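Local coordinates for protein saframycin Mx1 synthetase B (PDB 3KXW) that belongs to the fatty acid AMP ligase group of the ANL superfamily of AMP-binding enzymes and holds 5'-O-[(S)-(dodecanoyloxy)(hydroxy)phosphoryl]adenosine in its pocket, at residues V399-V404 with L438-L443; T293-A298 with Y324-L329; G184-H189 with V409-W414; P267-D272 with G297-R302. One frame throughout, in Å; residues are numbered along the deposited sequence.

Three of the four contacts line one pocket. Contact 2 meets the adenine and the acyl chain of 5'-O-[(S)-(dodecanoyloxy)(hydroxy)phosphoryl]adenosine along two parallel strands. Contact 4 lies about 8 Å from it, centre to centre, and shares Gly-297 and Ala-298; the OH of Tyr-271 and the O of Phe-295, 2.7 Å apart, tie the two together. Contact 1 reaches the ribose from another sheet, its centre about 17 Å from that of contact 2, and Asp-442 OD2 lies 2.7 Å from Tyr-327 OH where they meet. Contact 3 stands aside: its Val-185 side chain is about 7 Å from the ligand, and it packs against contact 1 through Val-409.

Contact 1 of 4, residues V399-V404 with L438-L443; sequences VGEIWV and LRTGDL. With 1ZZ (5'-O-[(S)-(dodecanoyloxy)(hydroxy)phosphoryl]adenosine), chain B.
Val-399 CG1 rests on CB of Leu-443, and Leu-443 CD2 touches the Gly-400 carbonyl. Glu-401, extended with CG anti to the backbone N (chi1 -174°), reaches over to 438-443: OE1 takes NE and NH2 of Arg-439 in a side-on salt bridge (NE 2.9 Å from OE1) and, from above the carboxylate plane, the indole NE1 of Trp-403; Arg-439 NH2 also bonds Pro-388 O. The other oxygen, OE2, accepts Gly-441 N on its anti lone pair at 2.8 Å. Ile-402 N bonds Asp-442 O, while Ile-402 O receives both N and OG1 of Thr-440. The pairing slips by two residues here, a beta bulge. Beyond it Trp-403 runs alongside Arg-439, whose CG sits over the five-membered ring, 3.9 Å from its centroid, in a CH-pi contact. Val-404 and Leu-438 exchange two backbone bonds. Past the corner at Gly-441, Asp-442 grips ligand O7 and O8 with OD1 and OD2. Strand 382-386 flanks 400-405 as another antiparallel neighbour, and strand 450-456 packs against Ile-402.

Contact 2 of 4, residues T293-A298 with Y324-L329; sequences TAFNGA and YPCYGL. With 1ZZ (5'-O-[(S)-(dodecanoyloxy)(hydroxy)phosphoryl]adenosine), chain B.
Tyr-324 and Ala-294 start a run of three backbone hydrogen bonds that zips the two strands together: Tyr-324 N to Ala-294 O at 2.9 Å, Asn-296 N to Tyr-324 O at 3.0 Å, and Cys-326 N to Asn-296 O at 3.1 Å. The carbonyl of Cys-326 serves the ligand, its O accepting the adenine amino nitrogen N5 at 2.9 Å. Strands 293-296 and 323-328, with helix 303-313 between them, form a beta-alpha-beta crossover at the centre of a mixed sheet in the AMP-binding fold. Packing divides between the two sides of this sheet. On one, Thr-293 lies beside Tyr-324, CG2 to CB at 3.8 Å, and the Phe-295 CB faces Cys-326 SG. With CG between the backbone N and the carbonyl carbon (chi1 65°), the Phe-295 ring is turned off the neighbouring strand and onto the acyl chain, whose C2, near its end, sits over one face, offset toward the rim. Cys-326 SG touches the same chain at C7, 3.4 Å away. On the other side are Asn-296 and Pro-325, with the Asn-296 amide ND2 bonded to Asn-268 OD1. Helix 220-233 covers Phe-295 through Met-221 and Cys-226.

Contact 3 of 4, residues G184-H189 with V409-W414; sequences GVMVSH and VAKGYW
Val-185 and Ala-410 meet at the apolar centre, CG1 to CB at 3.4 Å, tighter than ordinary van der Waals contact. The other branch of the valine, CG2, comes in at the edge of the Tyr-413 ring, near its plane. The side chain of selenomethionine Met-186 heads toward the loop. Its chain bends at chi3 (60°), which brings CE to within 3.8 Å of Trp-414 CE3; SE approaches the six-membered ring obliquely, a Met-aromatic contact in its selenium form. Gly-412 lies close to SE, with backbone angles that would jam a side chain against the preceding carbonyl. Outside these side chains run three nearly straight backbone bonds: Trp-414 N to Gly-184 O (2.8 Å), Met-186 N to Gly-412 O (3.0 Å) and Lys-411 N to Met-186 O (3.2 Å). At the polar edge a water joins Gly-184 N to Trp-414 O. The loop 409-414 runs beside strand 184-188 through these bonds, and the antiparallel partner of that strand is 169-174; helix 417-424 follows the loop and packs on Tyr-413, whose OH bonds Glu-331.

Contact 4 of 4, residues P267-D272 with G297-R302; sequences PNFAYD and GAEPVR. With 1ZZ (5'-O-[(S)-(dodecanoyloxy)(hydroxy)phosphoryl]adenosine), chain B.
Asn-268 and Arg-302 cross at about a right angle, their amide and guanidinium planes 69° apart, with ND2 against the CD and CG of the arginine. Asn-268 CG is anti to the backbone N (chi1 -173°), which carries OD1 over to the opposite backbone. There OD1 accepts Arg-302 N at 2.9 Å in an almost straight bond (174° at the hydrogen), although the donor stands well above the amide plane. Glu-299 answers from the other segment. Its extended side chain lies against CB of Pro-267, and OE2 is met nearly along its C-O axis by Phe-269 N, at 2.8 Å. The same oxygen sits at the edge of the Phe-269 ring. Two waters bridge the same groups: one links Asn-268 ND2 to Glu-299 OE2, and another joins Asn-268 N to Glu-299 O. At the far end Asp-272 and Arg-302 cross with OD2 4.2 Å from NH1, too far for a salt bridge, and a water spans OD1 and NH1; Thr-305 OG1 bonds both side chains. Arg-302 has salt bridges to Glu-304 and Glu-499. The bond from Phe-269 N to Glu-299 joins the segment 267-272 to the loop between strand 293-296 and helix 303-313, whose Ala-298 to Val-301 belong to the ligand pocket of this AMP-binding fold.

Contact 1 of 4, residues V399-V404 with L438-L443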
# COMPACT_ATOMS: atom_id res chain seq x y z
N VAL A 399 -10.85 -4.66 -23.94
CA VAL A 399 -10.45 -3.80 -22.85
C VAL A 399 -11.54 -2.81 -22.48
O VAL A 399 -12.05 -2.07 -23.32
CB VAL A 399 -9.14 -3.03 -23.17
CG1 VAL A 399 -8.79 -2.08 -22.03
CG2 VAL A 399 -7.99 -4.00 -23.43
N GLY A 400 -11.89 -2.78 -21.19
CA GLY A 400 -12.86 -1.83 -20.69
C GLY A 400 -12.53 -1.52 -19.24
O GLY A 400 -11.47 -1.92 -18.74
N GLU A 401 -13.42 -0.81 -18.57
CA GLU A 401 -13.22 -0.49 -17.18
C GLU A 401 -13.54 -1.68 -16.29
O GLU A 401 -14.48 -2.43 -16.54
CB GLU A 401 -14.01 0.74 -16.74
CG GLU A 401 -13.68 1.17 -15.31
CD GLU A 401 -14.47 2.40 -14.85
OE1 GLU A 401 -15.53 2.69 -15.43
OE2 GLU A 401 -14.04 3.06 -13.89
N ILE A 402 -12.73 -1.86 -15.25
CA ILE A 402 -12.96 -2.93 -14.31
C ILE A 402 -14.04 -2.47 -13.35
O ILE A 402 -13.86 -1.50 -12.62
CB ILE A 402 -11.65 -3.29 -13.59
CG1 ILE A 402 -10.65 -3.87 -14.62
CG2 ILE A 402 -11.91 -4.28 -12.44
CD1 ILE A 402 -9.20 -3.92 -14.15
N TRP A 403 -15.18 -3.14 -13.39
CA TRP A 403 -16.28 -2.89 -12.45
C TRP A 403 -16.38 -4.05 -11.45
O TRP A 403 -16.23 -5.22 -11.83
CB TRP A 403 -17.62 -2.76 -13.21
CG TRP A 403 -17.77 -1.46 -13.94
CD1 TRP A 403 -16.78 -0.68 -14.43
CD2 TRP A 403 -19.01 -0.81 -14.29
NE1 TRP A 403 -17.31 0.43 -15.05
CE2 TRP A 403 -18.67 0.37 -14.99
CE3 TRP A 403 -20.36 -1.12 -14.10
CZ2 TRP A 403 -19.64 1.26 -15.46
CZ3 TRP A 403 -21.32 -0.25 -14.58
CH2 TRP A 403 -20.96 0.93 -15.26
N VAL A 404 -16.67 -3.73 -10.20
CA VAL A 404 -16.63 -4.72 -9.13
C VAL A 404 -17.93 -4.73 -8.34
O VAL A 404 -18.51 -3.68 -8.12
CB VAL A 404 -15.47 -4.43 -8.17
CG1 VAL A 404 -15.41 -5.46 -7.05
CG2 VAL A 404 -14.16 -4.38 -8.96
N LEU A 438 -18.98 -0.93 -8.30
CA LEU A 438 -17.86 -0.04 -8.10
C LEU A 438 -17.11 0.17 -9.41
O LEU A 438 -16.66 -0.79 -10.05
CB LEU A 438 -16.91 -0.62 -7.05
CG LEU A 438 -15.50 -0.06 -6.97
CD1 LEU A 438 -15.51 1.41 -6.52
CD2 LEU A 438 -14.72 -0.95 -6.01
N ARG A 439 -16.99 1.42 -9.81
CA ARG A 439 -16.17 1.77 -10.97
C ARG A 439 -14.73 2.07 -10.53
O ARG A 439 -14.48 3.05 -9.84
CB ARG A 439 -16.80 2.98 -11.69
CG ARG A 439 -18.20 2.69 -12.29
CD ARG A 439 -18.69 3.82 -13.23
NE ARG A 439 -17.90 3.95 -14.46
CZ ARG A 439 -18.23 4.74 -15.48
NH1 ARG A 439 -19.34 5.48 -15.43
NH2 ARG A 439 -17.46 4.80 -16.55
N THR A 440 -13.77 1.22 -10.92
CA THR A 440 -12.43 1.32 -10.33
C THR A 440 -11.55 2.41 -10.93
O THR A 440 -10.55 2.82 -10.32
CB THR A 440 -11.69 -0.01 -10.44
OG1 THR A 440 -11.47 -0.33 -11.82
CG2 THR A 440 -12.54 -1.11 -9.80
N GLY A 441 -11.87 2.84 -12.14
CA GLY A 441 -10.96 3.71 -12.87
C GLY A 441 -9.84 2.96 -13.56
O GLY A 441 -9.03 3.56 -14.25
N ASP A 442 -9.80 1.65 -13.35
CA ASP A 442 -8.78 0.78 -13.95
C ASP A 442 -9.25 0.15 -15.26
O ASP A 442 -10.43 -0.19 -15.39
CB ASP A 442 -8.42 -0.34 -12.97
CG ASP A 442 -7.77 0.18 -11.72
OD1 ASP A 442 -6.88 1.05 -11.85
OD2 ASP A 442 -8.12 -0.28 -10.62
N LEU A 443 -8.34 0.01 -16.23
CA LEU A 443 -8.68 -0.65 -17.49
C LEU A 443 -8.04 -2.04 -17.50
O LEU A 443 -6.95 -2.23 -16.98
CB LEU A 443 -8.15 0.12 -18.69
CG LEU A 443 -8.77 1.48 -18.99
CD1 LEU A 443 -8.06 2.14 -20.16
CD2 LEU A 443 -10.26 1.34 -19.28
P 1ZZ B . -5.21 1.32 -3.29
C1 1ZZ B . -2.22 -11.41 3.28
N1 1ZZ B . -3.41 -1.74 -8.65
O1 1ZZ B . -3.34 -1.27 -3.94
C2 1ZZ B . -1.98 -10.41 2.14
N2 1ZZ B . -3.31 -3.86 -7.94
O2 1ZZ B . -5.03 -0.23 -2.69
C3 1ZZ B . -3.18 -10.30 1.20
N3 1ZZ B . -2.56 -2.14 -11.09
O3 1ZZ B . -6.57 1.75 -3.05
C4 1ZZ B . -3.10 -9.01 0.36
N4 1ZZ B . -2.02 -4.46 -11.47
O4 1ZZ B . -4.17 2.28 -2.52
C5 1ZZ B . -4.00 -9.06 -0.89
N5 1ZZ B . -2.33 -6.17 -9.91
O5 1ZZ B . -4.84 1.38 -4.91
C6 1ZZ B . -3.74 -7.78 -1.71
O6 1ZZ B . -3.72 0.32 -7.30
C7 1ZZ B . -4.36 -7.56 -3.11
O7 1ZZ B . -4.89 0.95 -9.89
C8 1ZZ B . -3.95 -6.32 -3.93
O8 1ZZ B . -6.91 0.83 -8.46
C9 1ZZ B . -4.78 -5.11 -3.47
C10 1ZZ B . -4.07 -3.75 -3.63
C11 1ZZ B . -4.91 -2.68 -2.87
C12 1ZZ B . -4.67 -1.31 -3.54
C13 1ZZ B . -5.45 0.52 -5.84
C14 1ZZ B . -4.94 0.75 -7.12
C15 1ZZ B . -5.81 0.10 -8.26
C16 1ZZ B . -5.00 0.02 -9.29
C17 1ZZ B . -3.77 -0.39 -8.63
C18 1ZZ B . -3.62 -2.68 -7.56
C19 1ZZ B . -2.81 -3.74 -9.35
C20 1ZZ B . -2.93 -2.51 -9.76
C21 1ZZ B . -2.08 -3.05 -11.90
C22 1ZZ B . -2.35 -4.79 -10.33

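Contact 2 of 4, residues T293-A298 with Y324-L329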
# COMPACT_ATOMS: atom_id res chain seq x y z
N THR A 293 3.87 -18.19 -0.59
CA THR A 293 3.06 -17.18 -1.26
C THR A 293 3.74 -15.83 -1.14
O THR A 293 3.75 -15.22 -0.07
CB THR A 293 1.66 -17.07 -0.65
OG1 THR A 293 1.03 -18.35 -0.71
CG2 THR A 293 0.82 -16.05 -1.43
N ALA A 294 4.32 -15.39 -2.25
CA ALA A 294 5.00 -14.09 -2.31
C ALA A 294 4.09 -13.20 -3.13
O ALA A 294 4.16 -13.20 -4.37
CB ALA A 294 6.35 -14.23 -2.99
N PHE A 295 3.18 -12.49 -2.46
CA PHE A 295 2.16 -11.77 -3.23
C PHE A 295 2.70 -10.48 -3.83
O PHE A 295 3.65 -9.89 -3.31
CB PHE A 295 0.86 -11.57 -2.45
CG PHE A 295 1.01 -10.67 -1.25
CD1 PHE A 295 1.24 -11.21 0.02
CD2 PHE A 295 0.91 -9.30 -1.39
CE1 PHE A 295 1.39 -10.38 1.13
CE2 PHE A 295 1.06 -8.46 -0.29
CZ PHE A 295 1.30 -8.99 0.96
N ASN A 296 2.14 -10.11 -4.97
CA ASN A 296 2.60 -8.97 -5.72
C ASN A 296 1.37 -8.23 -6.20
O ASN A 296 0.70 -8.67 -7.14
CB ASN A 296 3.44 -9.45 -6.91
CG ASN A 296 4.09 -8.33 -7.66
OD1 ASN A 296 3.78 -7.16 -7.46
ND2 ASN A 296 5.00 -8.68 -8.57
N GLY A 297 1.06 -7.11 -5.55
CA GLY A 297 -0.11 -6.31 -5.88
C GLY A 297 0.06 -4.86 -5.45
O GLY A 297 0.95 -4.55 -4.66
N ALA A 298 -0.83 -4.00 -5.95
CA ALA A 298 -0.97 -2.58 -5.62
C ALA A 298 -0.48 -1.68 -6.74
O ALA A 298 -0.72 -0.46 -6.74
CB ALA A 298 -0.31 -2.22 -4.28
N TYR A 324 2.56 -14.58 -6.38
CA TYR A 324 1.11 -14.56 -6.39
C TYR A 324 0.63 -13.16 -6.73
O TYR A 324 0.39 -12.36 -5.83
CB TYR A 324 0.56 -14.97 -5.02
CG TYR A 324 -0.94 -15.17 -4.98
CD1 TYR A 324 -1.50 -16.39 -5.29
CD2 TYR A 324 -1.79 -14.13 -4.62
CE1 TYR A 324 -2.88 -16.59 -5.23
CE2 TYR A 324 -3.18 -14.32 -4.56
CZ TYR A 324 -3.71 -15.55 -4.88
OH TYR A 324 -5.08 -15.73 -4.84
N PRO A 325 0.51 -12.86 -8.04
CA PRO A 325 -0.05 -11.59 -8.49
C PRO A 325 -1.48 -11.47 -8.00
O PRO A 325 -2.19 -12.47 -7.95
CB PRO A 325 -0.01 -11.70 -10.02
CG PRO A 325 1.06 -12.71 -10.30
CD PRO A 325 0.98 -13.69 -9.16
N CYS A 326 -1.89 -10.27 -7.61
CA CYS A 326 -3.28 -10.07 -7.18
C CYS A 326 -3.65 -8.63 -7.43
O CYS A 326 -2.77 -7.76 -7.55
CB CYS A 326 -3.46 -10.42 -5.68
SG CYS A 326 -2.20 -9.80 -4.56
N TYR A 327 -4.95 -8.36 -7.49
CA TYR A 327 -5.44 -7.01 -7.79
C TYR A 327 -6.49 -6.62 -6.77
O TYR A 327 -7.23 -7.46 -6.27
CB TYR A 327 -6.04 -6.99 -9.20
CG TYR A 327 -6.95 -5.80 -9.47
CD1 TYR A 327 -6.43 -4.57 -9.83
CD2 TYR A 327 -8.33 -5.91 -9.35
CE1 TYR A 327 -7.25 -3.47 -10.08
CE2 TYR A 327 -9.15 -4.81 -9.60
CZ TYR A 327 -8.61 -3.61 -9.98
OH TYR A 327 -9.45 -2.54 -10.22
N GLY A 328 -6.54 -5.34 -6.43
CA GLY A 328 -7.59 -4.84 -5.56
C GLY A 328 -7.45 -3.34 -5.35
O GLY A 328 -6.55 -2.71 -5.92
N LEU A 329 -8.35 -2.79 -4.55
CA LEU A 329 -8.33 -1.36 -4.22
C LEU A 329 -9.13 -1.10 -2.96
O LEU A 329 -9.97 -1.92 -2.57
CB LEU A 329 -8.82 -0.47 -5.35
CG LEU A 329 -9.95 -0.73 -6.37
CD1 LEU A 329 -10.80 -1.99 -6.18
CD2 LEU A 329 -10.77 0.53 -6.70
P 1ZZ B . -5.21 1.32 -3.29
C1 1ZZ B . -2.22 -11.41 3.28
N1 1ZZ B . -3.41 -1.74 -8.65
O1 1ZZ B . -3.34 -1.27 -3.94
C2 1ZZ B . -1.98 -10.41 2.14
N2 1ZZ B . -3.31 -3.86 -7.94
O2 1ZZ B . -5.03 -0.23 -2.69
C3 1ZZ B . -3.18 -10.30 1.20
N3 1ZZ B . -2.56 -2.14 -11.09
O3 1ZZ B . -6.57 1.75 -3.05
C4 1ZZ B . -3.10 -9.01 0.36
N4 1ZZ B . -2.02 -4.46 -11.47
O4 1ZZ B . -4.17 2.28 -2.52
C5 1ZZ B . -4.00 -9.06 -0.89
N5 1ZZ B . -2.33 -6.17 -9.91
O5 1ZZ B . -4.84 1.38 -4.91
C6 1ZZ B . -3.74 -7.78 -1.71
O6 1ZZ B . -3.72 0.32 -7.30
C7 1ZZ B . -4.36 -7.56 -3.11
O7 1ZZ B . -4.89 0.95 -9.89
C8 1ZZ B . -3.95 -6.32 -3.93
O8 1ZZ B . -6.91 0.83 -8.46
C9 1ZZ B . -4.78 -5.11 -3.47
C10 1ZZ B . -4.07 -3.75 -3.63
C11 1ZZ B . -4.91 -2.68 -2.87
C12 1ZZ B . -4.67 -1.31 -3.54
C13 1ZZ B . -5.45 0.52 -5.84
C14 1ZZ B . -4.94 0.75 -7.12
C15 1ZZ B . -5.81 0.10 -8.26
C16 1ZZ B . -5.00 0.02 -9.29
C17 1ZZ B . -3.77 -0.39 -8.63
C18 1ZZ B . -3.62 -2.68 -7.56
C19 1ZZ B . -2.81 -3.74 -9.35
C20 1ZZ B . -2.93 -2.51 -9.76
C21 1ZZ B . -2.08 -3.05 -11.90
C22 1ZZ B . -2.35 -4.79 -10.33

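Contact 3 of 4, residues G184-H189 with V409-W414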
# COMPACT_ATOMS: atom_id res chain seq x y z
N GLY A 184 -11.57 9.28 1.83
CA GLY A 184 -11.63 8.35 2.95
C GLY A 184 -12.69 7.30 2.70
O GLY A 184 -13.90 7.56 2.83
N VAL A 185 -12.25 6.11 2.32
CA VAL A 185 -13.16 5.03 1.99
C VAL A 185 -13.80 4.49 3.27
O VAL A 185 -13.11 4.16 4.24
CB VAL A 185 -12.42 3.90 1.26
CG1 VAL A 185 -13.36 2.70 1.04
CG2 VAL A 185 -11.82 4.43 -0.06
N MSE A 186 -15.13 4.43 3.28
CA MSE A 186 -15.87 4.01 4.46
C MSE A 186 -16.02 2.49 4.47
O MSE A 186 -16.87 1.96 3.77
CB MSE A 186 -17.25 4.68 4.44
CG MSE A 186 -17.12 6.19 4.28
SE MSE A 186 -18.82 7.04 3.71
CE MSE A 186 -19.95 6.55 5.18
N VAL A 187 -15.19 1.82 5.26
CA VAL A 187 -15.23 0.35 5.32
C VAL A 187 -16.09 -0.10 6.49
O VAL A 187 -15.78 0.19 7.65
CB VAL A 187 -13.81 -0.23 5.47
CG1 VAL A 187 -13.83 -1.77 5.44
CG2 VAL A 187 -12.95 0.31 4.36
N SER A 188 -17.20 -0.78 6.19
CA SER A 188 -18.11 -1.21 7.25
C SER A 188 -17.56 -2.46 7.93
O SER A 188 -16.64 -3.09 7.44
CB SER A 188 -19.51 -1.50 6.68
OG SER A 188 -19.50 -2.68 5.90
N HIS A 189 -18.13 -2.80 9.09
CA HIS A 189 -17.75 -4.03 9.76
C HIS A 189 -18.00 -5.26 8.89
O HIS A 189 -17.21 -6.21 8.91
CB HIS A 189 -18.47 -4.13 11.12
CG HIS A 189 -17.84 -3.30 12.18
ND1 HIS A 189 -16.69 -3.69 12.83
CD2 HIS A 189 -18.17 -2.09 12.70
CE1 HIS A 189 -16.34 -2.75 13.70
NE2 HIS A 189 -17.22 -1.77 13.64
N VAL A 409 -17.50 -4.45 -1.23
CA VAL A 409 -17.52 -3.12 -1.80
C VAL A 409 -17.97 -2.11 -0.76
O VAL A 409 -19.03 -2.26 -0.14
CB VAL A 409 -18.42 -3.02 -3.04
CG1 VAL A 409 -18.67 -1.56 -3.39
CG2 VAL A 409 -17.77 -3.79 -4.22
N ALA A 410 -17.14 -1.10 -0.56
CA ALA A 410 -17.32 -0.12 0.50
C ALA A 410 -18.54 0.78 0.28
O ALA A 410 -19.16 0.80 -0.79
CB ALA A 410 -16.06 0.70 0.67
N LYS A 411 -18.84 1.56 1.31
CA LYS A 411 -20.05 2.36 1.39
C LYS A 411 -19.96 3.74 0.69
O LYS A 411 -20.98 4.38 0.43
CB LYS A 411 -20.42 2.52 2.88
CG LYS A 411 -21.59 3.47 3.16
CD LYS A 411 -22.83 3.10 2.37
CE LYS A 411 -24.05 3.82 2.92
NZ LYS A 411 -25.30 3.38 2.19
N GLY A 412 -18.76 4.20 0.39
CA GLY A 412 -18.62 5.50 -0.24
C GLY A 412 -17.36 6.19 0.27
O GLY A 412 -16.55 5.57 0.94
N TYR A 413 -17.21 7.46 -0.05
CA TYR A 413 -16.14 8.27 0.47
C TYR A 413 -16.72 9.20 1.53
O TYR A 413 -17.74 9.86 1.28
CB TYR A 413 -15.53 9.12 -0.64
CG TYR A 413 -14.95 8.33 -1.80
CD1 TYR A 413 -13.87 7.45 -1.61
CD2 TYR A 413 -15.44 8.49 -3.08
CE1 TYR A 413 -13.33 6.75 -2.70
CE2 TYR A 413 -14.92 7.80 -4.14
CZ TYR A 413 -13.86 6.93 -3.96
OH TYR A 413 -13.36 6.27 -5.07
N TRP A 414 -16.06 9.28 2.68
CA TRP A 414 -16.57 10.10 3.78
C TRP A 414 -16.84 11.55 3.35
O TRP A 414 -15.94 12.24 2.91
CB TRP A 414 -15.61 10.10 4.97
CG TRP A 414 -16.23 10.76 6.16
CD1 TRP A 414 -16.04 12.04 6.58
CD2 TRP A 414 -17.17 10.17 7.04
NE1 TRP A 414 -16.81 12.28 7.69
CE2 TRP A 414 -17.52 11.15 8.00
CE3 TRP A 414 -17.76 8.91 7.12
CZ2 TRP A 414 -18.43 10.91 9.03
CZ3 TRP A 414 -18.67 8.66 8.16
CH2 TRP A 414 -18.99 9.66 9.10
O HOH W 1 -13.33 11.59 1.98

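Contact 4 of 4, residues P267-D272 with G297-R302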
# COMPACT_ATOMS: atom_id res chain seq x y z
N PRO A 267 4.11 -4.34 -3.16
CA PRO A 267 4.01 -3.90 -4.55
C PRO A 267 5.20 -4.42 -5.34
O PRO A 267 6.25 -4.75 -4.78
CB PRO A 267 4.09 -2.36 -4.46
CG PRO A 267 3.76 -2.04 -3.03
CD PRO A 267 4.31 -3.21 -2.24
N ASN A 268 5.04 -4.49 -6.65
CA ASN A 268 6.05 -5.03 -7.54
C ASN A 268 7.45 -4.44 -7.32
O ASN A 268 8.45 -5.16 -7.32
CB ASN A 268 5.59 -4.75 -8.97
CG ASN A 268 6.47 -5.41 -10.00
OD1 ASN A 268 6.29 -6.59 -10.30
ND2 ASN A 268 7.39 -4.65 -10.57
N PHE A 269 7.55 -3.12 -7.12
CA PHE A 269 8.87 -2.48 -7.02
C PHE A 269 9.81 -3.12 -5.98
O PHE A 269 11.04 -3.10 -6.13
CB PHE A 269 8.73 -0.99 -6.70
CG PHE A 269 8.66 -0.70 -5.23
CD1 PHE A 269 9.82 -0.51 -4.50
CD2 PHE A 269 7.43 -0.65 -4.58
CE1 PHE A 269 9.77 -0.29 -3.13
CE2 PHE A 269 7.38 -0.42 -3.22
CZ PHE A 269 8.55 -0.24 -2.50
N ALA A 270 9.24 -3.67 -4.90
CA ALA A 270 10.09 -4.09 -3.78
C ALA A 270 10.94 -5.32 -4.13
O ALA A 270 12.03 -5.53 -3.57
CB ALA A 270 9.25 -4.32 -2.51
N TYR A 271 10.45 -6.13 -5.06
CA TYR A 271 11.22 -7.27 -5.53
C TYR A 271 12.45 -6.78 -6.33
O TYR A 271 13.57 -7.28 -6.16
CB TYR A 271 10.33 -8.28 -6.30
CG TYR A 271 9.23 -8.89 -5.42
CD1 TYR A 271 9.54 -9.85 -4.47
CD2 TYR A 271 7.91 -8.48 -5.54
CE1 TYR A 271 8.55 -10.41 -3.65
CE2 TYR A 271 6.91 -9.02 -4.73
CZ TYR A 271 7.24 -9.98 -3.78
OH TYR A 271 6.28 -10.51 -2.98
N ASP A 272 12.26 -5.76 -7.16
CA ASP A 272 13.36 -5.16 -7.89
C ASP A 272 14.34 -4.53 -6.94
O ASP A 272 15.54 -4.56 -7.16
CB ASP A 272 12.86 -4.09 -8.84
CG ASP A 272 12.21 -4.66 -10.08
OD1 ASP A 272 12.80 -5.57 -10.70
OD2 ASP A 272 11.11 -4.21 -10.41
N GLY A 297 1.06 -7.11 -5.55
CA GLY A 297 -0.11 -6.31 -5.88
C GLY A 297 0.06 -4.86 -5.45
O GLY A 297 0.95 -4.55 -4.66
N ALA A 298 -0.83 -4.00 -5.95
CA ALA A 298 -0.97 -2.58 -5.62
C ALA A 298 -0.48 -1.68 -6.74
O ALA A 298 -0.72 -0.46 -6.74
CB ALA A 298 -0.31 -2.22 -4.28
N GLU A 299 0.20 -2.28 -7.71
CA GLU A 299 0.68 -1.54 -8.87
C GLU A 299 0.96 -2.53 -9.98
O GLU A 299 0.87 -3.73 -9.77
CB GLU A 299 1.95 -0.76 -8.52
CG GLU A 299 3.17 -1.65 -8.26
CD GLU A 299 4.36 -0.85 -7.77
OE1 GLU A 299 4.15 0.29 -7.29
OE2 GLU A 299 5.49 -1.34 -7.87
N PRO A 300 1.31 -2.03 -11.17
CA PRO A 300 1.47 -3.02 -12.25
C PRO A 300 2.49 -4.11 -11.94
O PRO A 300 3.58 -3.85 -11.44
CB PRO A 300 1.88 -2.16 -13.44
CG PRO A 300 1.22 -0.86 -13.17
CD PRO A 300 1.35 -0.66 -11.67
N VAL A 301 2.10 -5.33 -12.23
CA VAL A 301 2.90 -6.50 -11.90
C VAL A 301 3.76 -6.89 -13.13
O VAL A 301 3.23 -7.05 -14.24
CB VAL A 301 1.95 -7.64 -11.48
CG1 VAL A 301 2.70 -8.96 -11.32
CG2 VAL A 301 1.16 -7.24 -10.21
N ARG A 302 5.07 -6.98 -12.95
CA ARG A 302 5.98 -7.19 -14.09
C ARG A 302 6.64 -8.57 -14.12
O ARG A 302 7.24 -8.99 -13.15
CB ARG A 302 7.08 -6.12 -14.13
CG ARG A 302 6.55 -4.69 -14.13
CD ARG A 302 7.68 -3.68 -14.02
NE ARG A 302 8.52 -3.59 -15.22
CZ ARG A 302 9.72 -4.16 -15.37
NH1 ARG A 302 10.23 -4.93 -14.43
NH2 ARG A 302 10.41 -3.98 -16.50
P 1ZZ B . -5.21 1.32 -3.29
C1 1ZZ B . -2.22 -11.41 3.28
N1 1ZZ B . -3.41 -1.74 -8.65
O1 1ZZ B . -3.34 -1.27 -3.94
C2 1ZZ B . -1.98 -10.41 2.14
N2 1ZZ B . -3.31 -3.86 -7.94
O2 1ZZ B . -5.03 -0.23 -2.69
C3 1ZZ B . -3.18 -10.30 1.20
N3 1ZZ B . -2.56 -2.14 -11.09
O3 1ZZ B . -6.57 1.75 -3.05
C4 1ZZ B . -3.10 -9.01 0.36
N4 1ZZ B . -2.02 -4.46 -11.47
O4 1ZZ B . -4.17 2.28 -2.52
C5 1ZZ B . -4.00 -9.06 -0.89
N5 1ZZ B . -2.33 -6.17 -9.91
O5 1ZZ B . -4.84 1.38 -4.91
C6 1ZZ B . -3.74 -7.78 -1.71
O6 1ZZ B . -3.72 0.32 -7.30
C7 1ZZ B . -4.36 -7.56 -3.11
O7 1ZZ B . -4.89 0.95 -9.89
C8 1ZZ B . -3.95 -6.32 -3.93
O8 1ZZ B . -6.91 0.83 -8.46
C9 1ZZ B . -4.78 -5.11 -3.47
C10 1ZZ B . -4.07 -3.75 -3.63
C11 1ZZ B . -4.91 -2.68 -2.87
C12 1ZZ B . -4.67 -1.31 -3.54
C13 1ZZ B . -5.45 0.52 -5.84
C14 1ZZ B . -4.94 0.75 -7.12
C15 1ZZ B . -5.81 0.10 -8.26
C16 1ZZ B . -5.00 0.02 -9.29
C17 1ZZ B . -3.77 -0.39 -8.63
C18 1ZZ B . -3.62 -2.68 -7.56
C19 1ZZ B . -2.81 -3.74 -9.35
C20 1ZZ B . -2.93 -2.51 -9.76
C21 1ZZ B . -2.08 -3.05 -11.90
C22 1ZZ B . -2.35 -4.79 -10.33
O HOH W 2 7.38 -1.63 -10.11
O HOH W 3 2.31 -4.90 -7.59
O HOH W 4 13.08 -5.69 -13.49